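PDB 4QRN: 5-Carboxyvanillate Decarboxylase, which probably catalyses the metal-dependent, non-oxidative removal of a carboxyl group from 5-carboxyvanillate, using a manganese site in an amidohydrolase-type barrel. Local coordinates for residues I38-A43 / M332-Y337; I104-L109 / R146-G151. All coordinates share one frame; numbering follows the deposited sequence. Where two conformers were deposited one is given.

Both contacts are buried and meet where strand 38-44 of contact 1 pairs with strand 106-111 of contact 2; A39 N and A39 O probably bond to K106 O and I108 N, so one sheet runs through both. Contact 1 lies nearer the centre of the chain and brings the first strand of the barrel to the loop that follows the last one. Its chemistry is that of an active site, with carboxylates, a metal and side chain-to-backbone bonds. Contact 2 continues outward to the third strand, and regular parallel pairing with apolar side chains does the work. It has partly exposed members, and R146 adds side chain-to-backbone bonds just ahead of the strand pair.

Contact 1 of 2, residues I38-A43 / M332-Y337; sequences IATEEA and MYAMDY. With MN (manganese (II) ion), chain E; 1DF (4-hydroxy-3-methoxy-5-nitrobenzoic acid), chain F.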
loop_
_atom_site.group_PDB
_atom_site.type_symbol
_atom_site.label_atom_id
_atom_site.label_comp_id
_atom_site.label_asym_id
_atom_site.label_seq_id
_atom_site.Cartn_x
_atom_site.Cartn_y
_atom_site.Cartn_z
ATOM N N ILE A 38 25.525 -4.228 -8.337
ATOM C CA ILE A 38 25.618 -3.161 -7.343
ATOM C C ILE A 38 24.327 -3.180 -6.527
ATOM O O ILE A 38 23.242 -2.917 -7.070
ATOM C CB ILE A 38 25.846 -1.790 -8.002
ATOM C CG1 ILE A 38 27.139 -1.837 -8.857
ATOM C CG2 ILE A 38 25.885 -0.705 -6.929
ATOM C CD1 ILE A 38 27.486 -0.534 -9.563
ATOM N N ALA A 39 24.434 -3.531 -5.247
ATOM C CA ALA A 39 23.277 -3.646 -4.375
ATOM C C ALA A 39 23.071 -2.311 -3.655
ATOM O O ALA A 39 23.953 -1.856 -2.942
ATOM C CB ALA A 39 23.507 -4.770 -3.384
ATOM N N THR A 40 21.903 -1.694 -3.856
ATOM C CA THR A 40 21.707 -0.305 -3.463
ATOM C C THR A 40 20.888 -0.049 -2.187
ATOM O O THR A 40 20.576 1.116 -1.928
ATOM C CB THR A 40 21.079 0.482 -4.613
ATOM O OG1 THR A 40 19.804 -0.084 -4.950
ATOM C CG2 THR A 40 21.983 0.504 -5.843
ATOM N N GLU A 41 20.597 -1.072 -1.366
ATOM C CA GLU A 41 19.889 -0.824 -0.110
ATOM C C GLU A 41 20.358 -1.800 0.975
ATOM O O GLU A 41 19.613 -2.662 1.429
ATOM C CB GLU A 41 18.370 -0.899 -0.258
ATOM C CG GLU A 41 17.645 -0.277 0.967
ATOM C CD GLU A 41 16.193 -0.695 1.075
ATOM O OE1 GLU A 41 15.417 -0.345 0.174
ATOM O OE2 GLU A 41 15.798 -1.377 2.061
ATOM N N GLU A 42 21.597 -1.639 1.415
ATOM C CA GLU A 42 22.277 -2.643 2.245
ATOM C C GLU A 42 22.536 -2.037 3.617
ATOM O O GLU A 42 22.911 -0.879 3.731
ATOM C CB GLU A 42 23.556 -3.085 1.530
ATOM C CG GLU A 42 23.329 -3.317 0.019
ATOM C CD GLU A 42 22.176 -4.275 -0.274
ATOM O OE1 GLU A 42 22.184 -5.384 0.298
ATOM O OE2 GLU A 42 21.242 -3.907 -1.066
ATOM N N ALA A 43 22.288 -2.816 4.667
ATOM C CA ALA A 43 22.209 -2.270 6.013
ATOM C C ALA A 43 23.374 -2.704 6.910
ATOM O O ALA A 43 23.894 -3.832 6.789
ATOM C CB ALA A 43 20.912 -2.719 6.661
ATOM N N MET A 332 16.542 0.199 -10.022
ATOM C CA MET A 332 17.846 -0.356 -9.659
ATOM C C MET A 332 17.696 -1.604 -8.813
ATOM O O MET A 332 16.766 -1.732 -8.010
ATOM C CB MET A 332 18.617 0.701 -8.826
ATOM C CG MET A 332 19.038 1.898 -9.651
ATOM S SD MET A 332 19.720 3.237 -8.653
ATOM C CE MET A 332 18.214 3.947 -7.969
ATOM N N TYR A 333 18.676 -2.483 -8.939
ATOM C CA TYR A 333 18.790 -3.646 -8.094
ATOM C C TYR A 333 19.202 -3.272 -6.668
ATOM O O TYR A 333 20.076 -2.428 -6.457
ATOM C CB TYR A 333 19.842 -4.597 -8.685
ATOM C CG TYR A 333 20.141 -5.779 -7.779
ATOM C CD1 TYR A 333 19.202 -6.793 -7.593
ATOM C CD2 TYR A 333 21.330 -5.860 -7.075
ATOM C CE1 TYR A 333 19.452 -7.846 -6.725
ATOM C CE2 TYR A 333 21.583 -6.896 -6.207
ATOM C CZ TYR A 333 20.639 -7.887 -6.017
ATOM O OH TYR A 333 20.937 -8.901 -5.133
ATOM N N ALA A 334 18.593 -3.955 -5.696
ATOM C CA ALA A 334 19.029 -3.907 -4.298
ATOM C C ALA A 334 18.734 -5.258 -3.684
ATOM O O ALA A 334 17.749 -5.916 -4.040
ATOM C CB ALA A 334 18.300 -2.822 -3.513
ATOM N N MET A 335 19.585 -5.651 -2.735
ATOM C CA MET A 335 19.420 -6.918 -2.040
ATOM C C MET A 335 18.661 -6.799 -0.694
ATOM O O MET A 335 17.929 -7.709 -0.325
ATOM C CB MET A 335 20.794 -7.560 -1.827
ATOM C CG MET A 335 20.749 -8.833 -1.021
ATOM S SD MET A 335 22.345 -9.627 -0.826
ATOM C CE MET A 335 22.441 -10.612 -2.316
ATOM N N ASP A 336 18.877 -5.709 0.053
ATOM C CA ASP A 336 18.355 -5.592 1.421
ATOM C C ASP A 336 19.119 -6.560 2.340
ATOM O O ASP A 336 18.564 -7.075 3.316
ATOM C CB ASP A 336 16.810 -5.785 1.488
ATOM C CG ASP A 336 16.076 -4.647 2.235
ATOM O OD1 ASP A 336 16.706 -3.946 3.087
ATOM O OD2 ASP A 336 14.857 -4.489 1.957
ATOM N N TYR A 337 20.412 -6.750 2.085
ATOM C CA TYR A 337 21.237 -7.511 3.023
ATOM C C TYR A 337 21.270 -6.766 4.364
ATOM O O TYR A 337 21.423 -5.550 4.371
ATOM C CB TYR A 337 22.635 -7.597 2.471
ATOM C CG TYR A 337 23.633 -8.299 3.360
ATOM C CD1 TYR A 337 24.386 -7.596 4.308
ATOM C CD2 TYR A 337 23.854 -9.671 3.232
ATOM C CE1 TYR A 337 25.346 -8.226 5.084
ATOM C CE2 TYR A 337 24.818 -10.323 4.022
ATOM C CZ TYR A 337 25.563 -9.585 4.936
ATOM O OH TYR A 337 26.547 -10.179 5.707
HETATM MN MN MN E . 16.159 -2.151 4.038
HETATM C C1 1DF F . 13.601 -5.491 7.750
HETATM C CO1 1DF F . 13.525 -5.271 6.403
HETATM C CO2 1DF F . 14.245 -4.537 8.568
HETATM C CM1 1DF F . 14.209 -4.110 5.910
HETATM C CM2 1DF F . 15.004 -3.518 8.029
HETATM O OM 1DF F . 15.687 -2.599 8.774
HETATM C CZ 1DF F . 15.106 -3.351 6.655
HETATM C CC 1DF F . 12.960 -6.665 8.392
HETATM C CV 1DF F . 15.403 -2.553 10.173
HETATM O O1 1DF F . 12.842 -7.752 7.688
HETATM O O2 1DF F . 12.588 -6.569 9.567
HETATM O O3 1DF F . 15.941 -2.513 6.113
HETATM N N 1DF F . 13.711 -3.622 4.577
HETATM O O11 1DF F . 14.087 -2.592 4.091
HETATM O O22 1DF F . 12.754 -4.256 4.053
HETATM O O HOH W 1 18.324 -1.817 4.066
#
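The carboxylate of E42 lies over the backbone of M335, D336 and Y337 and takes up the amides of all three. E42 OE2 accepts M335 N at 2.9 Å and D336 N at 3.2 Å, both on its syn side, while E41 N reaches the same oxygen on the anti side. E42 OE1 takes Y337 N at 2.9 Å from above the carboxylate plane, 37° out of it. CG stands beside the backbone N (chi1 -43°), and a bend at chi2 (-53°) brings the carboxylate to the 335-337 backbone. An alanine in place of E42 would probably leave these buried amides without their acceptor and free the loop carrying D336 to shift.

Further along, A43 N bonds to Y337 O at 2.9 Å. At the other end Y333 O is held twice by T40: the amide comes in on a carbonyl lone pair, whereas T40 OG1, 2.8 Å from Y333 O, comes from above the carbonyl plane. The A334 methyl packs beside this pair of bonds, against T40 OG1 and E41 CB.

E41 and D336 run side by side toward the manganese. E41 OE2 and D336 OD1, 2.9 Å apart, do not bond to each other; both bind the metal, as does H210. The phenolic O3 and nitro O11 of the inhibitor, each 2.1 Å from the manganese, and a water that donates to E41 O complete six ligands. Y208 and S311 hold E41 OE1, and H263 holds D336 OD2.

This is the closing seam of an amidohydrolase barrel, the first strand meeting the loop after the last. Three N-H groups on one oxygen are likely to favour an ionised E42, which, through the amides of E41 and D336, probably helps to position the two metal-binding residues.

Contact 2 of 2, residues I104-L109 / R146-G151; sequences IDKAIL and RFIGMG
L109 leans across to F147, joining the two strands of a beta-alpha-beta crossover, 106-111 and 147-149, whose connecting helix is 122-142. From the start the side chain runs past its neighbour's backbone: L109 CB is 3.7 Å from I148 O, and CG follows beside the same carbonyl. With CG anti to the carbonyl carbon (chi1 -62°) and chi2 extended, L109 CD1 comes over the face of the F147 ring, 4.1 Å from the centroid and 28° off the normal, a CH-pi contact. Helix 122-142 covers this side through L136, A139 and C140.

Between the backbones the pairing is parallel: A107 with F147, I108 with I148 and L109 with G149. The bonds alternate: A107 N to R146 O, I148 N to A107 O, L109 N to I148 O, M150 N to L109 O. On the other face I108 CG1 meets I148 CD1 at 4.0 Å, and I108 CG2 presses on M150 CG at 3.5 Å; T40 and F371 pack against I108 there, toward the barrel interior.

Ahead of the pairing, R146 doubles back at chi2 and chi3 to lay its guanidinium edge on two successive carbonyls, with D100 as a salt-bridge partner. R146 NE gives its hydrogen to D105 O at 2.8 Å, and R146 NH2 reaches I104 O, also at 2.8 Å, only 4° out of the guanidinium plane.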
loop_
_atom_site.group_PDB
_atom_site.type_symbol
_atom_site.label_atom_id
_atom_site.label_comp_id
_atom_site.label_asym_id
_atom_site.label_seq_id
_atom_site.Cartn_x
_atom_site.Cartn_y
_atom_site.Cartn_z
ATOM N N ILE A 104 27.979 -10.173 -5.369
ATOM C CA ILE A 104 27.705 -8.759 -5.215
ATOM C C ILE A 104 29.016 -7.978 -5.245
ATOM O O ILE A 104 29.877 -8.125 -4.375
ATOM C CB ILE A 104 26.900 -8.464 -3.932
ATOM C CG1 ILE A 104 25.573 -9.240 -3.930
ATOM C CG2 ILE A 104 26.696 -6.958 -3.784
ATOM C CD1 ILE A 104 24.709 -9.058 -5.175
ATOM N N ASP A 105 29.183 -7.168 -6.287
ATOM C CA ASP A 105 30.419 -6.403 -6.480
ATOM C C ASP A 105 30.523 -5.205 -5.555
ATOM O O ASP A 105 31.603 -4.932 -5.029
ATOM C CB ASP A 105 30.516 -5.984 -7.946
ATOM C CG ASP A 105 30.666 -7.177 -8.845
ATOM O OD1 ASP A 105 31.763 -7.788 -8.802
ATOM O OD2 ASP A 105 29.699 -7.536 -9.561
ATOM N N LYS A 106 29.431 -4.464 -5.383
ATOM C CA LYS A 106 29.446 -3.281 -4.535
ATOM C C LYS A 106 28.154 -3.221 -3.765
ATOM O O LYS A 106 27.102 -3.649 -4.266
ATOM C CB LYS A 106 29.596 -2.005 -5.365
ATOM C CG LYS A 106 30.853 -1.985 -6.232
ATOM C CD LYS A 106 31.077 -0.625 -6.868
ATOM C CE LYS A 106 32.333 -0.642 -7.737
ATOM N NZ LYS A 106 32.665 0.705 -8.263
ATOM N N ALA A 107 28.246 -2.675 -2.554
ATOM C CA ALA A 107 27.097 -2.476 -1.682
ATOM C C ALA A 107 27.049 -1.017 -1.265
ATOM O O ALA A 107 28.071 -0.465 -0.828
ATOM C CB ALA A 107 27.213 -3.371 -0.466
ATOM N N ILE A 108 25.869 -0.421 -1.355
ATOM C CA ILE A 108 25.623 0.921 -0.850
ATOM C C ILE A 108 25.004 0.770 0.524
ATOM O O ILE A 108 23.914 0.215 0.675
ATOM C CB ILE A 108 24.744 1.726 -1.806
ATOM C CG1 ILE A 108 25.374 1.648 -3.223
ATOM C CG2 ILE A 108 24.568 3.142 -1.277
ATOM C CD1 ILE A 108 24.799 2.584 -4.252
ATOM N N LEU A 109 25.761 1.221 1.525
ATOM C CA LEU A 109 25.517 0.905 2.930
ATOM C C LEU A 109 24.917 2.080 3.675
ATOM O O LEU A 109 25.341 3.232 3.503
ATOM C CB LEU A 109 26.842 0.588 3.615
ATOM C CG LEU A 109 27.566 -0.622 3.057
ATOM C CD1 LEU A 109 29.024 -0.629 3.528
ATOM C CD2 LEU A 109 26.897 -1.898 3.478
ATOM N N ARG A 146 34.400 -1.978 -2.846
ATOM C CA ARG A 146 33.273 -2.829 -2.435
ATOM C C ARG A 146 32.171 -2.095 -1.688
ATOM O O ARG A 146 31.013 -2.490 -1.781
ATOM C CB ARG A 146 33.753 -3.975 -1.530
ATOM C CG ARG A 146 34.915 -4.779 -2.086
ATOM C CD ARG A 146 34.662 -5.378 -3.431
ATOM N NE ARG A 146 33.519 -6.289 -3.493
ATOM C CZ ARG A 146 33.549 -7.572 -3.128
ATOM N NH1 ARG A 146 34.634 -8.116 -2.600
ATOM N NH2 ARG A 146 32.466 -8.308 -3.251
ATOM N N PHE A 147 32.531 -1.086 -0.882
ATOM C CA PHE A 147 31.592 -0.434 0.031
ATOM C C PHE A 147 31.454 1.032 -0.359
ATOM O O PHE A 147 32.472 1.719 -0.538
ATOM C CB PHE A 147 32.110 -0.453 1.468
ATOM C CG PHE A 147 32.168 -1.812 2.161
ATOM C CD1 PHE A 147 31.533 -2.955 1.680
ATOM C CD2 PHE A 147 32.864 -1.902 3.368
ATOM C CE1 PHE A 147 31.610 -4.154 2.394
ATOM C CE2 PHE A 147 32.937 -3.083 4.077
ATOM C CZ PHE A 147 32.322 -4.213 3.591
ATOM N N ILE A 148 30.208 1.493 -0.454
ATOM C CA ILE A 148 29.873 2.872 -0.752
ATOM C C ILE A 148 28.950 3.336 0.357
ATOM O O ILE A 148 28.069 2.580 0.765
ATOM C CB ILE A 148 29.131 2.959 -2.114
ATOM C CG1 ILE A 148 30.017 2.402 -3.233
ATOM C CG2 ILE A 148 28.678 4.392 -2.411
ATOM C CD1 ILE A 148 29.227 1.882 -4.431
ATOM N N GLY A 149 29.121 4.555 0.850
ATOM C CA GLY A 149 28.334 4.987 1.984
ATOM C C GLY A 149 27.249 6.005 1.694
ATOM O O GLY A 149 27.423 6.932 0.879
ATOM N N MET A 150 26.146 5.864 2.439
ATOM C CA MET A 150 25.102 6.878 2.582
ATOM C C MET A 150 25.148 7.328 4.043
ATOM O O MET A 150 25.207 6.501 4.948
ATOM C CB MET A 150 23.722 6.298 2.253
ATOM C CG MET A 150 23.589 5.847 0.801
ATOM S SD MET A 150 23.458 7.191 -0.387
ATOM C CE MET A 150 21.681 7.451 -0.394
ATOM N N GLY A 151 25.104 8.631 4.274
ATOM C CA GLY A 151 25.131 9.124 5.637
ATOM C C GLY A 151 23.812 8.959 6.362
ATOM O O GLY A 151 22.735 8.871 5.747
#